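Local atomic coordinates of ribokinase (Giardia lamblia, PDB entry 6WHJ), a protein that probably phosphorylates D-ribose at O-5 with magnesium-bound ATP, giving D-ribose 5-phosphate, and works as a homodimer of the PfkB carbohydrate kinase family. Residues Y15-P27 and T98-M112. Residues are numbered along the deposited sequence; the frame is centred on the assembly and turned at random.
Sequences YNRDLVWYVKDFP and TGNAGIYVAESGENM. With EDO (1,2-ethanediol), chain F.
Arg17 N donates to Gly99 O (2.9 Å), the first of seven backbone hydrogen bonds between parallel strands 16-22 and 99-105 in the four-stranded lid sheet of the ribokinase fold; the last runs from Val23 N to Val105 O (2.9 Å). Leu19 N donates to Ala101 O (2.7 Å), and its O accepts Ile103 N. Ahead of the first bond, a water donates to Tyr15 O and accepts from Gly99 N; Asn120 ND2 also bonds Tyr15 O. Past Val23, Glu107 N donates to Lys24 O from above the carbonyl plane.

Phe26 packs against the hairpin of 99-105 and 111-112. With CG anti to the carbonyl carbon (chi1 -63°), its ring sits between Ala106 CB, 4.1 Å from the ring centroid, and Met112, where CG makes a CH-pi contact and SD a Met-aromatic one. Tyr104 O, already bonded to Met112 N, meets the ring edge.

On the face of Asn16 and Asp18, an ethanediol, probably from the crystallisation liquor, accepts through O2 from Asn16 ND2 (3.2 Å) and donates to Asp18 OD1 (3.1 Å); Glu146 also binds it. On the other face, Trp21 NE1 and Tyr104 OH bond to Asn100 OD1 and Gly102 O of the second subunit. One face thus offers polar groups that can hold a diol, consistent with the predicted ribose site, while the other joins this lid to that of the second subunit.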
loop_
_atom_site.group_PDB
_atom_site.type_symbol
_atom_site.label_atom_id
_atom_site.label_comp_id
_atom_site.label_asym_id
_atom_site.label_seq_id
_atom_site.Cartn_x
_atom_site.Cartn_y
_atom_site.Cartn_z
ATOM N N TYR B 15 9.741 -7.963 -11.239
ATOM C CA TYR B 15 9.107 -8.676 -10.142
ATOM C C TYR B 15 8.733 -7.643 -9.090
ATOM O O TYR B 15 9.580 -6.849 -8.663
ATOM C CB TYR B 15 10.003 -9.749 -9.506
ATOM C CG TYR B 15 9.362 -10.271 -8.234
ATOM C CD1 TYR B 15 8.343 -11.204 -8.296
ATOM C CD2 TYR B 15 9.702 -9.760 -6.986
ATOM C CE1 TYR B 15 7.707 -11.653 -7.162
ATOM C CE2 TYR B 15 9.068 -10.206 -5.833
ATOM C CZ TYR B 15 8.065 -11.155 -5.932
ATOM O OH TYR B 15 7.411 -11.631 -4.809
ATOM N N ASN B 16 7.470 -7.664 -8.675
ATOM C CA ASN B 16 6.986 -6.837 -7.584
ATOM C C ASN B 16 6.329 -7.732 -6.543
ATOM O O ASN B 16 5.560 -8.635 -6.888
ATOM C CB ASN B 16 5.962 -5.795 -8.070
ATOM C CG ASN B 16 6.536 -4.820 -9.089
ATOM O OD1 ASN B 16 7.622 -4.280 -8.909
ATOM N ND2 ASN B 16 5.801 -4.598 -10.169
ATOM N N ARG B 17 6.638 -7.487 -5.273
ATOM C CA ARG B 17 5.859 -8.070 -4.192
ATOM C C ARG B 17 4.592 -7.230 -4.042
ATOM O O ARG B 17 4.662 -6.033 -3.733
ATOM C CB ARG B 17 6.665 -8.105 -2.893
ATOM C CG ARG B 17 5.971 -8.816 -1.739
ATOM C CD ARG B 17 5.550 -10.193 -2.166
ATOM N NE ARG B 17 4.963 -10.988 -1.089
ATOM C CZ ARG B 17 5.541 -12.039 -0.512
ATOM N NH1 ARG B 17 6.743 -12.453 -0.906
ATOM N NH2 ARG B 17 4.902 -12.690 0.456
ATOM N N ASP B 18 3.442 -7.840 -4.301
ATOM C CA ASP B 18 2.168 -7.130 -4.251
ATOM C C ASP B 18 1.701 -7.025 -2.801
ATOM O O ASP B 18 1.556 -8.041 -2.114
ATOM C CB ASP B 18 1.129 -7.870 -5.091
ATOM C CG ASP B 18 1.271 -7.620 -6.587
ATOM O OD1 ASP B 18 2.007 -6.701 -7.007
ATOM O OD2 ASP B 18 0.658 -8.391 -7.358
ATOM N N LEU B 19 1.524 -5.801 -2.311
ATOM C CA LEU B 19 0.956 -5.571 -0.983
ATOM C C LEU B 19 -0.439 -4.981 -1.163
ATOM O O LEU B 19 -0.583 -3.828 -1.588
ATOM C CB LEU B 19 1.850 -4.667 -0.145
ATOM C CG LEU B 19 3.321 -5.078 -0.103
ATOM C CD1 LEU B 19 4.171 -3.995 0.553
ATOM C CD2 LEU B 19 3.434 -6.375 0.640
ATOM N N VAL B 20 -1.456 -5.761 -0.802
ATOM C CA VAL B 20 -2.829 -5.538 -1.239
ATOM C C VAL B 20 -3.726 -5.387 -0.021
ATOM O O VAL B 20 -3.678 -6.214 0.895
ATOM C CB VAL B 20 -3.327 -6.693 -2.131
ATOM C CG1 VAL B 20 -4.772 -6.471 -2.546
ATOM C CG2 VAL B 20 -2.457 -6.812 -3.363
ATOM N N TRP B 21 -4.543 -4.338 -0.017
ATOM C CA TRP B 21 -5.565 -4.132 1.002
ATOM C C TRP B 21 -6.941 -4.170 0.350
ATOM O O TRP B 21 -7.185 -3.471 -0.640
ATOM C CB TRP B 21 -5.363 -2.801 1.741
ATOM C CG TRP B 21 -4.177 -2.776 2.672
ATOM C CD1 TRP B 21 -4.187 -2.990 4.020
ATOM C CD2 TRP B 21 -2.815 -2.528 2.315
ATOM N NE1 TRP B 21 -2.917 -2.884 4.525
ATOM C CE2 TRP B 21 -2.054 -2.603 3.501
ATOM C CE3 TRP B 21 -2.162 -2.252 1.108
ATOM C CZ2 TRP B 21 -0.673 -2.422 3.513
ATOM C CZ3 TRP B 21 -0.790 -2.062 1.125
ATOM C CH2 TRP B 21 -0.063 -2.149 2.318
ATOM N N TYR B 22 -7.842 -4.956 0.925
ATOM C CA TYR B 22 -9.200 -5.101 0.420
ATOM C C TYR B 22 -10.113 -4.222 1.258
ATOM O O TYR B 22 -10.216 -4.406 2.476
ATOM C CB TYR B 22 -9.658 -6.563 0.451
ATOM C CG TYR B 22 -8.886 -7.419 -0.523
ATOM C CD1 TYR B 22 -7.656 -7.978 -0.178
ATOM C CD2 TYR B 22 -9.367 -7.634 -1.810
ATOM C CE1 TYR B 22 -6.939 -8.741 -1.085
ATOM C CE2 TYR B 22 -8.661 -8.389 -2.727
ATOM C CZ TYR B 22 -7.447 -8.937 -2.367
ATOM O OH TYR B 22 -6.754 -9.688 -3.298
ATOM N N VAL B 23 -10.752 -3.257 0.604
ATOM C CA VAL B 23 -11.578 -2.254 1.261
ATOM C C VAL B 23 -12.963 -2.286 0.635
ATOM O O VAL B 23 -13.159 -2.805 -0.468
ATOM C CB VAL B 23 -10.962 -0.845 1.146
ATOM C CG1 VAL B 23 -9.638 -0.802 1.861
ATOM C CG2 VAL B 23 -10.746 -0.494 -0.328
ATOM N N LYS B 24 -13.932 -1.718 1.355
ATOM C CA LYS B 24 -15.260 -1.559 0.776
ATOM C C LYS B 24 -15.208 -0.613 -0.410
ATOM O O LYS B 24 -15.676 -0.939 -1.505
ATOM C CB LYS B 24 -16.238 -1.030 1.823
ATOM C CG LYS B 24 -16.850 -2.074 2.735
ATOM C CD LYS B 24 -17.899 -1.424 3.633
ATOM C CE LYS B 24 -18.325 -2.336 4.777
ATOM N NZ LYS B 24 -19.268 -1.646 5.719
ATOM N N ASP B 25 -14.658 0.576 -0.197
ATOM C CA ASP B 25 -14.454 1.570 -1.237
ATOM C C ASP B 25 -13.091 2.208 -1.039
ATOM O O ASP B 25 -12.523 2.177 0.055
ATOM C CB ASP B 25 -15.557 2.621 -1.232
ATOM C CG ASP B 25 -16.872 2.064 -1.718
ATOM O OD1 ASP B 25 -16.961 1.772 -2.937
ATOM O OD2 ASP B 25 -17.792 1.885 -0.884
ATOM N N PHE B 26 -12.556 2.758 -2.120
ATOM C CA PHE B 26 -11.296 3.468 -2.015
ATOM C C PHE B 26 -11.444 4.586 -0.990
ATOM O O PHE B 26 -12.486 5.251 -0.939
ATOM C CB PHE B 26 -10.880 4.064 -3.357
ATOM C CG PHE B 26 -10.618 3.050 -4.420
ATOM C CD1 PHE B 26 -9.759 1.988 -4.190
ATOM C CD2 PHE B 26 -11.222 3.167 -5.661
ATOM C CE1 PHE B 26 -9.510 1.050 -5.184
ATOM C CE2 PHE B 26 -10.980 2.237 -6.657
ATOM C CZ PHE B 26 -10.120 1.176 -6.416
ATOM N N PRO B 27 -10.448 4.802 -0.143
ATOM C CA PRO B 27 -10.492 5.965 0.741
ATOM C C PRO B 27 -10.379 7.231 -0.089
ATOM O O PRO B 27 -9.797 7.235 -1.174
ATOM C CB PRO B 27 -9.266 5.772 1.637
ATOM C CG PRO B 27 -8.323 4.988 0.770
ATOM C CD PRO B 27 -9.180 4.061 -0.030
ATOM N N THR B 98 13.827 -5.022 -3.236
ATOM C CA THR B 98 12.922 -5.655 -4.187
ATOM C C THR B 98 11.720 -4.750 -4.448
ATOM O O THR B 98 11.221 -4.079 -3.542
ATOM C CB THR B 98 12.465 -7.014 -3.647
ATOM O OG1 THR B 98 13.588 -7.897 -3.566
ATOM C CG2 THR B 98 11.396 -7.643 -4.549
ATOM N N GLY B 99 11.295 -4.685 -5.708
ATOM C CA GLY B 99 10.147 -3.864 -6.046
ATOM C C GLY B 99 8.883 -4.336 -5.352
ATOM O O GLY B 99 8.733 -5.514 -5.013
ATOM N N ASN B 100 7.972 -3.395 -5.110
ATOM C CA ASN B 100 6.669 -3.745 -4.564
ATOM C C ASN B 100 5.587 -2.874 -5.190
ATOM O O ASN B 100 5.856 -1.942 -5.956
ATOM C CB ASN B 100 6.595 -3.650 -3.028
ATOM C CG ASN B 100 6.861 -2.252 -2.483
ATOM O OD1 ASN B 100 6.495 -1.242 -3.081
ATOM N ND2 ASN B 100 7.397 -2.203 -1.274
ATOM N N ALA B 101 4.346 -3.209 -4.852
ATOM C CA ALA B 101 3.169 -2.444 -5.236
ATOM C C ALA B 101 2.226 -2.364 -4.043
ATOM O O ALA B 101 1.945 -3.385 -3.400
ATOM C CB ALA B 101 2.459 -3.092 -6.432
ATOM N N GLY B 102 1.724 -1.161 -3.766
ATOM C CA GLY B 102 0.701 -0.959 -2.763
ATOM C C GLY B 102 -0.639 -0.828 -3.453
ATOM O O GLY B 102 -0.869 0.118 -4.207
ATOM N N ILE B 103 -1.528 -1.779 -3.183
ATOM C CA ILE B 103 -2.738 -1.962 -3.971
ATOM C C ILE B 103 -3.956 -1.853 -3.066
ATOM O O ILE B 103 -3.993 -2.458 -1.989
ATOM C CB ILE B 103 -2.713 -3.311 -4.717
ATOM C CG1 ILE B 103 -1.487 -3.376 -5.638
ATOM C CG2 ILE B 103 -4.010 -3.535 -5.490
ATOM C CD1 ILE B 103 -1.349 -4.663 -6.408
ATOM N N TYR B 104 -4.939 -1.065 -3.501
ATOM C CA TYR B 104 -6.275 -1.040 -2.919
ATOM C C TYR B 104 -7.255 -1.698 -3.883
ATOM O O TYR B 104 -7.323 -1.329 -5.063
ATOM C CB TYR B 104 -6.758 0.385 -2.634
ATOM C CG TYR B 104 -5.947 1.205 -1.659
ATOM C CD1 TYR B 104 -5.032 0.620 -0.790
ATOM C CD2 TYR B 104 -6.124 2.582 -1.597
ATOM C CE1 TYR B 104 -4.308 1.397 0.107
ATOM C CE2 TYR B 104 -5.414 3.357 -0.718
ATOM C CZ TYR B 104 -4.512 2.767 0.132
ATOM O OH TYR B 104 -3.816 3.575 0.996
ATOM N N VAL B 105 -8.010 -2.671 -3.386
ATOM C CA VAL B 105 -9.048 -3.331 -4.161
ATOM C C VAL B 105 -10.386 -3.017 -3.506
ATOM O O VAL B 105 -10.607 -3.368 -2.337
ATOM C CB VAL B 105 -8.806 -4.842 -4.258
ATOM C CG1 VAL B 105 -9.831 -5.480 -5.162
ATOM C CG2 VAL B 105 -7.401 -5.110 -4.776
ATOM N N ALA B 106 -11.253 -2.311 -4.235
ATOM C CA ALA B 106 -12.595 -2.024 -3.753
ATOM C C ALA B 106 -13.503 -3.226 -3.994
ATOM O O ALA B 106 -13.160 -4.153 -4.736
ATOM C CB ALA B 106 -13.166 -0.780 -4.433
ATOM N N GLU B 107 -14.670 -3.220 -3.339
ATOM C CA GLU B 107 -15.618 -4.319 -3.522
ATOM C C GLU B 107 -16.175 -4.363 -4.938
ATOM O O GLU B 107 -16.722 -5.391 -5.343
ATOM C CB GLU B 107 -16.788 -4.208 -2.536
ATOM C CG GLU B 107 -16.448 -4.539 -1.090
ATOM C CD GLU B 107 -17.587 -4.207 -0.145
ATOM O OE1 GLU B 107 -17.633 -4.800 0.956
ATOM O OE2 GLU B 107 -18.444 -3.360 -0.507
ATOM N N SER B 108 -16.034 -3.281 -5.702
ATOM C CA SER B 108 -16.404 -3.307 -7.106
ATOM C C SER B 108 -15.425 -4.121 -7.942
ATOM O O SER B 108 -15.771 -4.539 -9.054
ATOM C CB SER B 108 -16.512 -1.874 -7.638
ATOM O OG SER B 108 -15.285 -1.177 -7.536
ATOM N N GLY B 109 -14.219 -4.358 -7.435
ATOM C CA GLY B 109 -13.181 -5.026 -8.187
ATOM C C GLY B 109 -12.136 -4.082 -8.722
ATOM O O GLY B 109 -11.075 -4.539 -9.171
ATOM N N GLU B 110 -12.397 -2.781 -8.646
ATOM C CA GLU B 110 -11.477 -1.778 -9.150
ATOM C C GLU B 110 -10.207 -1.747 -8.301
ATOM O O GLU B 110 -10.207 -2.119 -7.125
ATOM C CB GLU B 110 -12.159 -0.408 -9.158
ATOM C CG GLU B 110 -11.610 0.546 -10.209
ATOM C CD GLU B 110 -12.499 1.761 -10.471
ATOM O OE1 GLU B 110 -13.325 2.146 -9.598
ATOM O OE2 GLU B 110 -12.362 2.337 -11.575
ATOM N N ASN B 111 -9.112 -1.313 -8.916
ATOM C CA ASN B 111 -7.807 -1.271 -8.281
ATOM C C ASN B 111 -7.283 0.154 -8.202
ATOM O O ASN B 111 -7.672 1.031 -8.975
ATOM C CB ASN B 111 -6.770 -2.102 -9.064
ATOM C CG ASN B 111 -6.998 -3.594 -8.956
ATOM O OD1 ASN B 111 -7.829 -4.059 -8.172
ATOM N ND2 ASN B 111 -6.257 -4.357 -9.751
ATOM N N MET B 112 -6.381 0.361 -7.249
ATOM C CA MET B 112 -5.444 1.471 -7.263
ATOM C C MET B 112 -4.090 0.824 -7.045
ATOM O O MET B 112 -3.928 0.051 -6.098
ATOM C CB MET B 112 -5.713 2.509 -6.169
ATOM C CG MET B 112 -6.937 3.368 -6.381
ATOM S SD MET B 112 -7.219 4.460 -4.983
ATOM C CE MET B 112 -8.019 5.854 -5.767
HETATM C C1 EDO F . 1.379 -5.591 -11.664
HETATM O O1 EDO F . 1.592 -4.177 -11.791
HETATM C C2 EDO F . 1.554 -6.017 -10.208
HETATM O O2 EDO F . 2.713 -5.359 -9.679
HETATM O O HOH W 1 12.312 -6.303 -7.693
#